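PDB 1NY1: peptidoglycan-N-acetylmuramic acid deacetylase PdaA from Bacillus subtilis, which deacetylates N-acetylmuramic acid residues in peptidoglycan glycan strands, leading to the muramic delta-lactam of the spore cortex, and is required for germination. Local coordinates for residues W164-G178 with Q189-R203. Residues are numbered along the deposited sequence; the frame is centred on the assembly and turned at random.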
# COMPACT_ATOMS: atom_id res chain seq x y z
N TRP A 164 5.25 4.63 -0.67
CA TRP A 164 5.72 3.89 0.49
C TRP A 164 7.13 4.29 0.89
O TRP A 164 7.84 4.97 0.14
CB TRP A 164 5.67 2.38 0.21
CG TRP A 164 6.50 1.93 -0.95
CD1 TRP A 164 7.79 1.46 -0.91
CD2 TRP A 164 6.13 1.96 -2.34
NE1 TRP A 164 8.24 1.19 -2.19
CE2 TRP A 164 7.24 1.49 -3.08
CE3 TRP A 164 4.96 2.33 -3.02
CZ2 TRP A 164 7.21 1.40 -4.48
CZ3 TRP A 164 4.93 2.23 -4.41
CH2 TRP A 164 6.06 1.77 -5.12
N SER A 165 7.53 3.88 2.10
CA SER A 165 8.86 4.21 2.61
C SER A 165 9.63 2.93 2.98
O SER A 165 10.82 3.00 3.29
CB SER A 165 8.74 5.12 3.83
OG SER A 165 8.24 4.40 4.94
N VAL A 166 8.95 1.79 2.95
CA VAL A 166 9.57 0.49 3.25
C VAL A 166 9.04 -0.57 2.30
O VAL A 166 7.83 -0.73 2.14
CB VAL A 166 9.28 -0.02 4.69
CG1 VAL A 166 9.83 -1.45 4.85
CG2 VAL A 166 9.89 0.89 5.72
N ALA A 167 9.95 -1.32 1.70
CA ALA A 167 9.57 -2.40 0.79
C ALA A 167 10.78 -3.28 0.57
O ALA A 167 11.91 -2.82 0.69
CB ALA A 167 9.08 -1.83 -0.54
N PHE A 168 10.54 -4.54 0.27
CA PHE A 168 11.63 -5.46 0.01
C PHE A 168 11.15 -6.53 -0.95
O PHE A 168 9.99 -6.52 -1.35
CB PHE A 168 12.16 -6.08 1.31
CG PHE A 168 11.08 -6.56 2.24
CD1 PHE A 168 10.40 -5.67 3.05
CD2 PHE A 168 10.76 -7.91 2.30
CE1 PHE A 168 9.40 -6.11 3.92
CE2 PHE A 168 9.77 -8.37 3.17
CZ PHE A 168 9.09 -7.47 3.98
N VAL A 169 12.04 -7.44 -1.32
CA VAL A 169 11.67 -8.47 -2.26
C VAL A 169 10.91 -9.62 -1.63
O VAL A 169 11.51 -10.63 -1.23
CB VAL A 169 12.89 -9.02 -3.00
CG1 VAL A 169 12.44 -10.02 -4.06
CG2 VAL A 169 13.66 -7.87 -3.64
N ASP A 170 9.60 -9.47 -1.54
CA ASP A 170 8.75 -10.50 -0.97
C ASP A 170 7.66 -10.84 -1.99
O ASP A 170 6.59 -11.33 -1.63
CB ASP A 170 8.12 -10.01 0.35
CG ASP A 170 7.14 -8.87 0.15
OD1 ASP A 170 7.30 -8.12 -0.83
OD2 ASP A 170 6.21 -8.72 0.97
N TRP A 171 7.97 -10.60 -3.26
CA TRP A 171 7.05 -10.84 -4.36
C TRP A 171 7.58 -11.80 -5.42
O TRP A 171 6.88 -12.11 -6.39
CB TRP A 171 6.71 -9.51 -5.04
CG TRP A 171 7.93 -8.68 -5.32
CD1 TRP A 171 8.46 -7.72 -4.51
CD2 TRP A 171 8.76 -8.74 -6.48
NE1 TRP A 171 9.58 -7.18 -5.10
CE2 TRP A 171 9.79 -7.78 -6.31
CE3 TRP A 171 8.75 -9.51 -7.65
CZ2 TRP A 171 10.79 -7.57 -7.27
CZ3 TRP A 171 9.74 -9.30 -8.60
CH2 TRP A 171 10.75 -8.34 -8.40
N LYS A 172 8.81 -12.26 -5.25
CA LYS A 172 9.43 -13.18 -6.21
C LYS A 172 9.11 -14.63 -5.86
O LYS A 172 9.74 -15.23 -5.00
CB LYS A 172 10.94 -13.00 -6.23
CG LYS A 172 11.41 -11.81 -7.03
CD LYS A 172 12.92 -11.84 -7.20
CE LYS A 172 13.39 -10.67 -8.05
NZ LYS A 172 14.87 -10.60 -8.13
N ILE A 173 8.14 -15.20 -6.56
CA ILE A 173 7.73 -16.58 -6.31
C ILE A 173 8.80 -17.61 -6.63
O ILE A 173 8.86 -18.67 -6.01
CB ILE A 173 6.44 -16.93 -7.09
CG1 ILE A 173 5.35 -15.91 -6.78
CG2 ILE A 173 5.94 -18.31 -6.68
CD1 ILE A 173 4.97 -15.86 -5.31
N ASN A 174 9.67 -17.30 -7.59
CA ASN A 174 10.71 -18.25 -7.97
C ASN A 174 11.86 -18.29 -6.97
O ASN A 174 12.78 -19.10 -7.09
CB ASN A 174 11.24 -17.93 -9.37
CG ASN A 174 12.17 -16.73 -9.38
OD1 ASN A 174 11.96 -15.76 -8.66
ND2 ASN A 174 13.19 -16.79 -10.22
N ASN A 175 11.80 -17.42 -5.96
CA ASN A 175 12.85 -17.38 -4.95
C ASN A 175 12.27 -16.85 -3.64
O ASN A 175 12.49 -15.70 -3.26
CB ASN A 175 13.99 -16.47 -5.43
CG ASN A 175 15.24 -16.59 -4.57
OD1 ASN A 175 16.19 -15.82 -4.73
ND2 ASN A 175 15.24 -17.55 -3.65
N GLN A 176 11.51 -17.71 -2.96
CA GLN A 176 10.88 -17.36 -1.69
C GLN A 176 11.86 -17.66 -0.56
O GLN A 176 12.07 -18.82 -0.19
CB GLN A 176 9.56 -18.13 -1.55
CG GLN A 176 8.58 -17.77 -2.67
CD GLN A 176 7.34 -18.66 -2.74
OE1 GLN A 176 6.99 -19.17 -3.81
NE2 GLN A 176 6.68 -18.83 -1.61
N LYS A 177 12.45 -16.60 -0.02
CA LYS A 177 13.47 -16.71 1.02
C LYS A 177 13.08 -17.11 2.43
O LYS A 177 13.95 -17.48 3.23
CB LYS A 177 14.29 -15.41 1.03
CG LYS A 177 14.97 -15.16 -0.31
CD LYS A 177 15.99 -14.04 -0.30
CE LYS A 177 16.66 -13.93 -1.67
NZ LYS A 177 17.84 -13.02 -1.68
N GLY A 178 11.80 -17.04 2.77
CA GLY A 178 11.43 -17.46 4.11
C GLY A 178 11.08 -16.37 5.10
O GLY A 178 11.11 -15.18 4.79
N GLN A 189 14.35 -1.89 8.63
CA GLN A 189 13.92 -0.68 7.93
C GLN A 189 12.90 0.16 8.68
O GLN A 189 12.55 1.24 8.22
CB GLN A 189 13.36 -1.05 6.54
CG GLN A 189 14.42 -1.63 5.62
CD GLN A 189 13.93 -1.83 4.20
OE1 GLN A 189 13.37 -0.93 3.59
NE2 GLN A 189 14.18 -3.02 3.65
N ALA A 190 12.45 -0.32 9.83
CA ALA A 190 11.45 0.42 10.60
C ALA A 190 11.88 1.83 10.96
O ALA A 190 13.05 2.08 11.27
CB ALA A 190 11.11 -0.35 11.87
N HIS A 191 10.93 2.75 10.88
CA HIS A 191 11.19 4.13 11.23
C HIS A 191 9.89 4.86 11.51
O HIS A 191 8.81 4.43 11.10
CB HIS A 191 11.98 4.85 10.12
CG HIS A 191 11.39 4.70 8.75
ND1 HIS A 191 10.43 5.55 8.24
CD2 HIS A 191 11.65 3.81 7.76
CE1 HIS A 191 10.13 5.20 7.00
NE2 HIS A 191 10.86 4.14 6.69
N PRO A 192 9.98 5.97 12.25
CA PRO A 192 8.80 6.77 12.59
C PRO A 192 8.08 7.22 11.31
O PRO A 192 8.71 7.74 10.38
CB PRO A 192 9.40 7.93 13.36
CG PRO A 192 10.52 7.27 14.10
CD PRO A 192 11.15 6.42 13.02
N GLY A 193 6.77 7.01 11.27
CA GLY A 193 5.99 7.41 10.12
C GLY A 193 6.12 6.51 8.90
O GLY A 193 5.60 6.84 7.84
N ALA A 194 6.79 5.38 9.04
CA ALA A 194 6.97 4.47 7.91
C ALA A 194 5.68 3.93 7.35
O ALA A 194 4.76 3.58 8.09
CB ALA A 194 7.86 3.30 8.32
N ILE A 195 5.61 3.88 6.03
CA ILE A 195 4.47 3.29 5.34
C ILE A 195 5.10 2.07 4.68
O ILE A 195 5.95 2.20 3.79
CB ILE A 195 3.87 4.24 4.27
CG1 ILE A 195 3.30 5.49 4.95
CG2 ILE A 195 2.78 3.50 3.49
CD1 ILE A 195 2.61 6.47 4.00
N TYR A 196 4.72 0.90 5.16
CA TYR A 196 5.23 -0.36 4.63
C TYR A 196 4.41 -0.82 3.44
O TYR A 196 3.19 -0.70 3.43
CB TYR A 196 5.15 -1.49 5.67
CG TYR A 196 6.21 -1.49 6.73
CD1 TYR A 196 6.67 -2.69 7.27
CD2 TYR A 196 6.74 -0.30 7.21
CE1 TYR A 196 7.63 -2.71 8.27
CE2 TYR A 196 7.71 -0.30 8.21
CZ TYR A 196 8.15 -1.51 8.74
OH TYR A 196 9.10 -1.50 9.73
N LEU A 197 5.11 -1.36 2.45
CA LEU A 197 4.48 -1.92 1.27
C LEU A 197 4.83 -3.40 1.35
O LEU A 197 6.00 -3.77 1.22
CB LEU A 197 5.05 -1.31 -0.01
CG LEU A 197 4.39 -1.66 -1.36
CD1 LEU A 197 5.28 -1.18 -2.49
CD2 LEU A 197 4.18 -3.15 -1.49
N LEU A 198 3.82 -4.23 1.57
CA LEU A 198 4.04 -5.67 1.68
C LEU A 198 3.21 -6.43 0.65
O LEU A 198 2.23 -5.90 0.11
CB LEU A 198 3.64 -6.16 3.07
CG LEU A 198 4.33 -5.53 4.28
CD1 LEU A 198 3.73 -6.08 5.56
CD2 LEU A 198 5.82 -5.83 4.22
N HIS A 199 3.62 -7.66 0.38
CA HIS A 199 2.90 -8.55 -0.52
C HIS A 199 2.50 -9.72 0.37
O HIS A 199 3.04 -9.86 1.46
CB HIS A 199 3.81 -9.01 -1.67
CG HIS A 199 4.25 -7.88 -2.55
ND1 HIS A 199 3.43 -7.34 -3.51
CD2 HIS A 199 5.36 -7.11 -2.52
CE1 HIS A 199 4.01 -6.28 -4.04
NE2 HIS A 199 5.19 -6.12 -3.45
N THR A 200 1.57 -10.54 -0.08
CA THR A 200 1.12 -11.66 0.74
C THR A 200 1.24 -12.99 0.01
O THR A 200 0.58 -13.96 0.36
CB THR A 200 -0.36 -11.48 1.16
OG1 THR A 200 -1.20 -11.59 0.01
CG2 THR A 200 -0.56 -10.10 1.80
N VAL A 201 2.11 -13.05 -1.00
CA VAL A 201 2.28 -14.26 -1.80
C VAL A 201 3.48 -15.14 -1.47
O VAL A 201 3.53 -16.30 -1.89
CB VAL A 201 2.36 -13.91 -3.31
CG1 VAL A 201 1.06 -13.28 -3.77
CG2 VAL A 201 3.53 -12.96 -3.57
N SER A 202 4.45 -14.62 -0.72
CA SER A 202 5.65 -15.40 -0.42
C SER A 202 5.57 -16.26 0.84
O SER A 202 4.99 -15.86 1.84
CB SER A 202 6.86 -14.46 -0.35
OG SER A 202 8.07 -15.17 -0.55
N ARG A 203 6.18 -17.44 0.77
CA ARG A 203 6.18 -18.37 1.89
C ARG A 203 6.51 -17.72 3.22
O ARG A 203 7.49 -16.98 3.34
CB ARG A 203 7.17 -19.52 1.62
CG ARG A 203 7.19 -20.58 2.71
CD ARG A 203 8.06 -21.76 2.31
NE ARG A 203 9.43 -21.34 2.05
CZ ARG A 203 10.32 -21.08 3.00
NH1 ARG A 203 9.99 -21.20 4.27
NH2 ARG A 203 11.54 -20.68 2.66
O HOH W 1 13.27 1.96 3.97
O HOH W 2 14.55 -3.39 0.50
O HOH W 3 4.79 -11.98 0.25
O HOH W 4 9.64 -13.88 -2.58
O HOH W 5 9.51 -16.23 1.35
O HOH W 6 8.41 -14.48 4.36
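Ser-165 and Val-166 both give their backbone N-H to Ile-195 O, the Ser-165 N bond nearly straight at 172° and lying in the carbonyl plane, while Ser-165 OG takes the N-H of Ile-195 N at 2.9 Å. Leu-197 N returns a bond to Val-166 O, completing a single beta bridge between Val-166 and Tyr-196. Packing is tight here: with Val-166 CG1 anti to the backbone N (chi1 173°), that methyl stands over the centre of the Tyr-196 ring, 3.9 Å from its centroid. Leu-197 CD1 sits 3.4 Å from the centroid of the Trp-164 six-membered ring, 18° off the normal; an alanine in place of this tryptophan would probably leave the Leu-197 methyl without its aromatic cover and open a gap beside the strand. Tyr-196 O also bonds Thr-48 OG1 of strand 44-51, the parallel neighbour of strand 194-198. From Asp-170 onward the contact loosens and water mediates much of it: one water bridges Asp-170 O and Ser-202 N, another links Gly-178 N, Ser-202 OG and Arg-203 O, and Arg-203 NH2 reaches Gln-176 O only weakly at 3.4 Å. Where the two regions meet, His-199 N gives Asp-170 OD2 a 2.9 Å bond, on the syn side but somewhat out of the carboxylate plane, and Trp-171 CB covers one face of the imidazole. Together these contacts place His-199, the probable proton donor, beside Asp-50, the probable proton acceptor.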